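Side-chain contacts in aminotransferase (Psychrobacter arcticus 273-4, PDB 3IF2), which probably transfers amino groups between amino acids and 2-oxo acids with pyridoxal 5'-phosphate as cofactor, perhaps as a valine-pyruvate transaminase: residues P173-V178 / Y408-E413; Y189-E194 / N221-E226. All coordinates share one frame; numbering follows the deposited sequence. Where two conformers were deposited one is given.

Contact 1. Residues P173-V178 / Y408-E413; sequences PHIDEV and YQHAHE
Ile175 and His410 reach for each other from opposite directions, and a single methyl group makes the touch on the isoleucine side. Start at CB of His410: from there CG swings anti to the backbone N (chi1 -169°), which carries the imidazole out from the short 3-10 turn around it toward the strand. The far part of the ring then receives Ile175 CD1. CE1 comes closest, 3.6 Å from Ile175 CD1, while ND1 and NE2 of His410 each lie 4.0 Å from that same methyl. The methyl sits over one face, displaced toward the rim, in a CH-pi contact 26° off the ring normal. At the tip, NE2 is hydrogen-bonded to Tyr189 OH, and Trp371 meets the imidazole ring edge-to-face.

The fold is that of a class I/II aminotransferase, and the meeting takes place by one of its mixed sheets. Strand 174-180 is an outermost strand of that sheet within the chain and forms a hairpin with 183-190. Segment 408-413 belongs to the loop between strands 394-395 and 414-418 and brings His410 to side chains of three strands: Ile175, Tyr189 and Trp371.

A second touch lies at Pro173, where Tyr408 OH is 3.6 Å from CD of the proline ring. The tyrosine ring is backed by its own loop, since the backbone N of Ala411 stands 4.0 Å above its plane, over the centre; Phe400 meets the ring edge-to-face. Behind His410, the turn is tied by Gln409 NE2 donating to Glu413 OE2 at 3.0 Å. This bond is bent, at 141°, and reaches the syn side of the carboxylate from well out of its plane. The other carboxylate oxygen, Glu413 OE1, accepts from Trp371 NE1.

Contact 2. Residues Y189-E194 / N221-E226; sequences YRVDFE and NVLTDE
Val191 and Leu223 meet methyl to methyl, CG2 of the valine 3.6 Å from CD2 of the leucine, with their side chains crossing at about a right angle. The other touch is polar: the backbone O of Tyr189 lies 3.5 Å from OD1 of Asn221. A water joins the two groups: it donates to Tyr189 O at 2.9 Å and accepts from Asn221 ND2 at 3.1 Å.

One step out, Lys188 NZ settles the other end of the amide. It donates to both Asn221 OD1 and Val222 O, pinning this turn to the strand just before Tyr189. Asn221 directly follows the Asn-Pro-Thr-Gly sequence characteristic of class I aminotransferases, whose Asn217 binds pyridoxal phosphate; the side chain of Asn221 is about 10 Å from that of Asn217.

Val191 is steadied from its other branch. With CG1 anti to the backbone N (chi1 180°), that methyl stands 3.5 Å above the centre of the Phe193 ring, leaving CG2 for the leucine. Phe193 in turn packs on Leu231 and Ile234 of helix 225-237, and Leu223 on Met228 of the same helix. Asp192 and Thr224 each N-cap the helix that follows them. Arg214 grips 221-226 twice, through Leu223 O and, in a salt bridge, Asp225 OD1.

In the fold
From the N terminus, the chain first lays down 173-178, running into strand 174-180, then turns back along 183-190 into 189-194. Some 27 residues later it returns at 221-226, closing the short loop of contact 2; only at 408-413 does it close the long loop of contact 1, inside which contact 2 is nested. Neighbouring hairpin strands join the two, with Pro173 packing on Tyr189 and, in the conformers given, a salt bridge from Asp176 to Arg190. Contact 1 thus ties the hairpin to the loop before strand 414-418, and contact 2 ties it to the loop leading into helix 225-237, where the side chain of Asn221 is about 11 Å from the bound pyridoxal phosphate.

Contact 1. Residues P173-V178 / Y408-E413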
loop_
_atom_site.group_PDB
_atom_site.type_symbol
_atom_site.label_atom_id
_atom_site.label_comp_id
_atom_site.label_asym_id
_atom_site.label_seq_id
_atom_site.Cartn_x
_atom_site.Cartn_y
_atom_site.Cartn_z
ATOM N N PRO A 173 -23.858 3.780 22.161
ATOM C CA PRO A 173 -23.437 3.300 23.472
ATOM C C PRO A 173 -24.321 3.667 24.661
ATOM O O PRO A 173 -25.110 4.619 24.567
ATOM C CB PRO A 173 -22.125 4.062 23.668
ATOM C CG PRO A 173 -22.409 5.410 23.048
ATOM C CD PRO A 173 -23.311 5.128 21.875
ATOM N N HIS A 174 -24.215 2.853 25.724
ATOM C CA HIS A 174 -24.782 3.182 27.032
ATOM C C HIS A 174 -23.616 3.930 27.700
ATOM O O HIS A 174 -22.454 3.670 27.390
ATOM C CB HIS A 174 -25.211 1.951 27.866
ATOM C CG HIS A 174 -26.558 1.385 27.505
ATOM N ND1 HIS A 174 -26.875 0.053 27.680
ATOM C CD2 HIS A 174 -27.664 1.966 26.976
ATOM C CE1 HIS A 174 -28.120 -0.156 27.297
ATOM N NE2 HIS A 174 -28.616 0.984 26.849
ATOM N N ILE A 175 -23.918 4.881 28.571
ATOM C CA ILE A 175 -22.897 5.664 29.282
ATOM C C ILE A 175 -23.089 5.468 30.784
ATOM O O ILE A 175 -24.217 5.623 31.268
ATOM C CB ILE A 175 -23.025 7.182 28.969
ATOM C CG1 ILE A 175 -22.845 7.457 27.465
ATOM C CG2 ILE A 175 -22.014 7.987 29.787
ATOM C CD1 ILE A 175 -23.172 8.899 27.029
ATOM N N ASP A 176 -22.023 5.057 31.492
ATOM C CA ASP A 176 -22.032 4.920 32.956
ATOM C C ASP A 176 -20.946 5.831 33.549
ATOM O O ASP A 176 -19.834 5.913 32.989
ATOM C CB ASP A 176 -21.872 3.449 33.366
ATOM C CG ASP A 176 -23.152 2.633 33.123
ATOM O OD1 ASP A 176 -24.252 3.082 33.537
ATOM O OD2 ASP A 176 -23.058 1.534 32.532
ATOM N N GLU A 177 -21.289 6.533 34.640
ATOM C CA GLU A 177 -20.384 7.450 35.327
ATOM C C GLU A 177 -19.478 6.623 36.231
ATOM O O GLU A 177 -19.954 5.813 37.031
ATOM C CB GLU A 177 -21.144 8.564 36.070
ATOM C CG GLU A 177 -21.712 9.580 35.070
ATOM C CD GLU A 177 -22.793 10.507 35.604
ATOM O OE1 GLU A 177 -22.935 10.687 36.838
ATOM O OE2 GLU A 177 -23.510 11.072 34.746
ATOM N N VAL A 178 -18.173 6.811 36.043
ATOM C CA VAL A 178 -17.140 6.075 36.738
ATOM C C VAL A 178 -16.201 7.060 37.413
ATOM O O VAL A 178 -16.339 8.279 37.250
ATOM C CB VAL A 178 -16.348 5.166 35.740
ATOM C CG1 VAL A 178 -17.290 4.207 35.041
ATOM C CG2 VAL A 178 -15.552 5.999 34.714
ATOM N N TYR A 408 -28.103 14.137 16.584
ATOM C CA TYR A 408 -27.517 13.309 17.648
ATOM C C TYR A 408 -26.736 14.260 18.548
ATOM O O TYR A 408 -25.599 14.601 18.229
ATOM C CB TYR A 408 -26.640 12.191 17.030
ATOM C CG TYR A 408 -26.026 11.161 17.991
ATOM C CD1 TYR A 408 -26.482 11.004 19.315
ATOM C CD2 TYR A 408 -25.063 10.257 17.538
ATOM C CE1 TYR A 408 -25.951 10.034 20.172
ATOM C CE2 TYR A 408 -24.516 9.277 18.410
ATOM C CZ TYR A 408 -24.975 9.185 19.728
ATOM O OH TYR A 408 -24.485 8.238 20.596
ATOM N N GLN A 409 -27.370 14.704 19.645
ATOM C CA GLN A 409 -26.784 15.673 20.590
ATOM C C GLN A 409 -25.382 15.276 21.044
ATOM O O GLN A 409 -24.444 16.052 20.899
ATOM C CB GLN A 409 -27.702 15.872 21.815
ATOM C CG GLN A 409 -27.183 16.826 22.913
ATOM C CD GLN A 409 -28.130 16.976 24.111
ATOM O OE1 GLN A 409 -29.339 16.809 23.987
ATOM N NE2 GLN A 409 -27.568 17.327 25.275
ATOM N N HIS A 410 -25.255 14.057 21.553
ATOM C CA HIS A 410 -23.985 13.560 22.065
ATOM C C HIS A 410 -22.839 13.625 21.034
ATOM O O HIS A 410 -21.715 13.967 21.402
ATOM C CB HIS A 410 -24.136 12.143 22.620
ATOM C CG HIS A 410 -22.942 11.674 23.399
ATOM N ND1 HIS A 410 -22.655 12.133 24.666
ATOM C CD2 HIS A 410 -21.972 10.780 23.091
ATOM C CE1 HIS A 410 -21.559 11.544 25.103
ATOM N NE2 HIS A 410 -21.130 10.715 24.170
ATOM N N ALA A 411 -23.141 13.340 19.763
ATOM C CA ALA A 411 -22.158 13.432 18.670
ATOM C C ALA A 411 -21.685 14.871 18.360
ATOM O O ALA A 411 -20.711 15.038 17.626
ATOM C CB ALA A 411 -22.689 12.745 17.383
ATOM N N HIS A 412 -22.365 15.886 18.888
ATOM C CA HIS A 412 -21.968 17.290 18.731
ATOM C C HIS A 412 -21.419 17.916 20.024
ATOM O O HIS A 412 -21.192 19.140 20.060
ATOM C CB HIS A 412 -23.169 18.114 18.223
ATOM C CG HIS A 412 -23.629 17.712 16.861
ATOM N ND1 HIS A 412 -22.843 17.869 15.739
ATOM C CD2 HIS A 412 -24.786 17.152 16.438
ATOM C CE1 HIS A 412 -23.500 17.426 14.680
ATOM N NE2 HIS A 412 -24.681 16.986 15.078
ATOM N N GLU A 413 -21.177 17.100 21.059
ATOM C CA GLU A 413 -20.717 17.586 22.383
ATOM C C GLU A 413 -19.322 17.125 22.825
ATOM O O GLU A 413 -18.897 17.485 23.906
ATOM C CB GLU A 413 -21.772 17.247 23.459
ATOM C CG GLU A 413 -23.031 18.102 23.353
ATOM C CD GLU A 413 -24.042 17.852 24.461
ATOM O OE1 GLU A 413 -23.887 16.869 25.230
ATOM O OE2 GLU A 413 -25.016 18.652 24.549
#

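Contact 2. Residues Y189-E194 / N221-E226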
loop_
_atom_site.group_PDB
_atom_site.type_symbol
_atom_site.label_atom_id
_atom_site.label_comp_id
_atom_site.label_asym_id
_atom_site.label_seq_id
_atom_site.Cartn_x
_atom_site.Cartn_y
_atom_site.Cartn_z
ATOM N N TYR A 189 -18.056 4.374 28.135
ATOM C CA TYR A 189 -19.022 3.859 27.171
ATOM C C TYR A 189 -19.088 2.339 27.370
ATOM O O TYR A 189 -18.047 1.718 27.653
ATOM C CB TYR A 189 -18.599 4.152 25.720
ATOM C CG TYR A 189 -18.611 5.609 25.312
ATOM C CD1 TYR A 189 -19.790 6.353 25.352
ATOM C CD2 TYR A 189 -17.465 6.230 24.788
ATOM C CE1 TYR A 189 -19.822 7.697 24.941
ATOM C CE2 TYR A 189 -17.488 7.582 24.380
ATOM C CZ TYR A 189 -18.678 8.292 24.452
ATOM O OH TYR A 189 -18.695 9.600 24.060
ATOM N N ARG A 190 -20.300 1.776 27.241
ATOM C CA ARG A 190 -20.520 0.321 27.361
ATOM C C ARG A 190 -21.468 -0.208 26.274
ATOM O O ARG A 190 -22.367 0.492 25.815
ATOM C CB ARG A 190 -20.946 -0.090 28.792
ATOM C CG ARG A 190 -19.740 -0.113 29.779
ATOM C CD ARG A 190 -19.927 -1.021 31.014
ATOM N NE ARG A 190 -20.753 -0.444 32.077
ATOM C CZ ARG A 190 -20.271 0.205 33.136
ATOM N NH1 ARG A 190 -18.961 0.378 33.290
ATOM N NH2 ARG A 190 -21.107 0.686 34.040
ATOM N N VAL A 191 -21.232 -1.457 25.861
ATOM C CA VAL A 191 -21.989 -2.078 24.777
ATOM C C VAL A 191 -23.455 -2.322 25.164
ATOM O O VAL A 191 -23.739 -2.929 26.202
ATOM C CB VAL A 191 -21.342 -3.408 24.268
ATOM C CG1 VAL A 191 -22.173 -4.014 23.139
ATOM C CG2 VAL A 191 -19.919 -3.163 23.782
ATOM N N ASP A 192 -24.358 -1.827 24.311
ATOM C CA ASP A 192 -25.799 -2.000 24.462
ATOM C C ASP A 192 -26.137 -3.297 23.728
ATOM O O ASP A 192 -26.421 -3.284 22.526
ATOM C CB ASP A 192 -26.540 -0.779 23.892
ATOM C CG ASP A 192 -28.066 -0.866 24.026
ATOM O OD1 ASP A 192 -28.610 -1.802 24.667
ATOM O OD2 ASP A 192 -28.718 0.048 23.482
ATOM N N PHE A 193 -26.069 -4.412 24.457
ATOM C CA PHE A 193 -26.366 -5.742 23.904
ATOM C C PHE A 193 -27.843 -5.945 23.555
ATOM O O PHE A 193 -28.131 -6.741 22.671
ATOM C CB PHE A 193 -25.829 -6.884 24.794
ATOM C CG PHE A 193 -24.306 -7.011 24.773
ATOM C CD1 PHE A 193 -23.647 -7.561 23.656
ATOM C CD2 PHE A 193 -23.527 -6.585 25.865
ATOM C CE1 PHE A 193 -22.255 -7.671 23.626
ATOM C CE2 PHE A 193 -22.133 -6.700 25.847
ATOM C CZ PHE A 193 -21.495 -7.235 24.721
ATOM N N GLU A 194 -28.761 -5.238 24.231
ATOM C CA GLU A 194 -30.216 -5.286 23.909
ATOM C C GLU A 194 -30.405 -4.827 22.453
ATOM O O GLU A 194 -30.956 -5.568 21.635
ATOM C CB GLU A 194 -31.049 -4.418 24.896
ATOM C CG GLU A 194 -32.564 -4.456 24.700
ATOM N N ASN A 221 -11.342 4.047 25.359
ATOM C CA ASN A 221 -12.124 2.988 25.977
ATOM C C ASN A 221 -11.540 1.616 25.673
ATOM O O ASN A 221 -11.127 1.356 24.535
ATOM C CB ASN A 221 -13.583 2.993 25.460
ATOM C CG ASN A 221 -14.484 2.023 26.235
ATOM O OD1 ASN A 221 -14.543 2.067 27.461
ATOM N ND2 ASN A 221 -15.169 1.144 25.525
ATOM N N VAL A 222 -11.541 0.747 26.685
ATOM C CA VAL A 222 -11.141 -0.643 26.532
ATOM C C VAL A 222 -12.381 -1.471 26.808
ATOM O O VAL A 222 -12.886 -1.478 27.938
ATOM C CB VAL A 222 -9.974 -1.030 27.460
ATOM C CG1 VAL A 222 -9.656 -2.538 27.371
ATOM C CG2 VAL A 222 -8.764 -0.214 27.094
ATOM N N LEU A 223 -12.891 -2.132 25.767
ATOM C CA LEU A 223 -14.029 -3.053 25.891
ATOM C C LEU A 223 -13.571 -4.146 26.849
ATOM O O LEU A 223 -12.468 -4.650 26.729
ATOM C CB LEU A 223 -14.442 -3.646 24.535
ATOM C CG LEU A 223 -15.021 -2.660 23.506
ATOM C CD1 LEU A 223 -14.971 -3.233 22.084
ATOM C CD2 LEU A 223 -16.441 -2.248 23.879
ATOM N N THR A 224 -14.427 -4.478 27.804
ATOM C CA THR A 224 -14.113 -5.418 28.889
ATOM C C THR A 224 -13.997 -6.859 28.398
ATOM O O THR A 224 -14.607 -7.234 27.394
ATOM C CB THR A 224 -15.180 -5.363 30.055
ATOM O OG1 THR A 224 -16.372 -6.059 29.681
ATOM C CG2 THR A 224 -15.528 -3.916 30.457
ATOM N N ASP A 225 -13.220 -7.660 29.122
ATOM C CA ASP A 225 -13.111 -9.101 28.838
ATOM C C ASP A 225 -14.492 -9.773 28.671
ATOM O O ASP A 225 -14.684 -10.556 27.722
ATOM C CB ASP A 225 -12.279 -9.820 29.922
ATOM C CG ASP A 225 -10.774 -9.543 29.811
ATOM O OD1 ASP A 225 -10.288 -9.011 28.768
ATOM O OD2 ASP A 225 -10.060 -9.899 30.782
ATOM N N GLU A 226 -15.439 -9.413 29.550
ATOM C CA GLU A 226 -16.810 -9.953 29.490
ATOM C C GLU A 226 -17.536 -9.467 28.223
ATOM O O GLU A 226 -18.253 -10.241 27.577
ATOM C CB GLU A 226 -17.616 -9.591 30.740
ATOM C CG GLU A 226 -18.910 -10.393 30.889
ATOM C CD GLU A 226 -19.739 -9.941 32.064
ATOM O OE1 GLU A 226 -19.436 -8.875 32.640
ATOM O OE2 GLU A 226 -20.705 -10.650 32.397
HETATM O O HOH W 1 -16.623 -0.841 27.339
#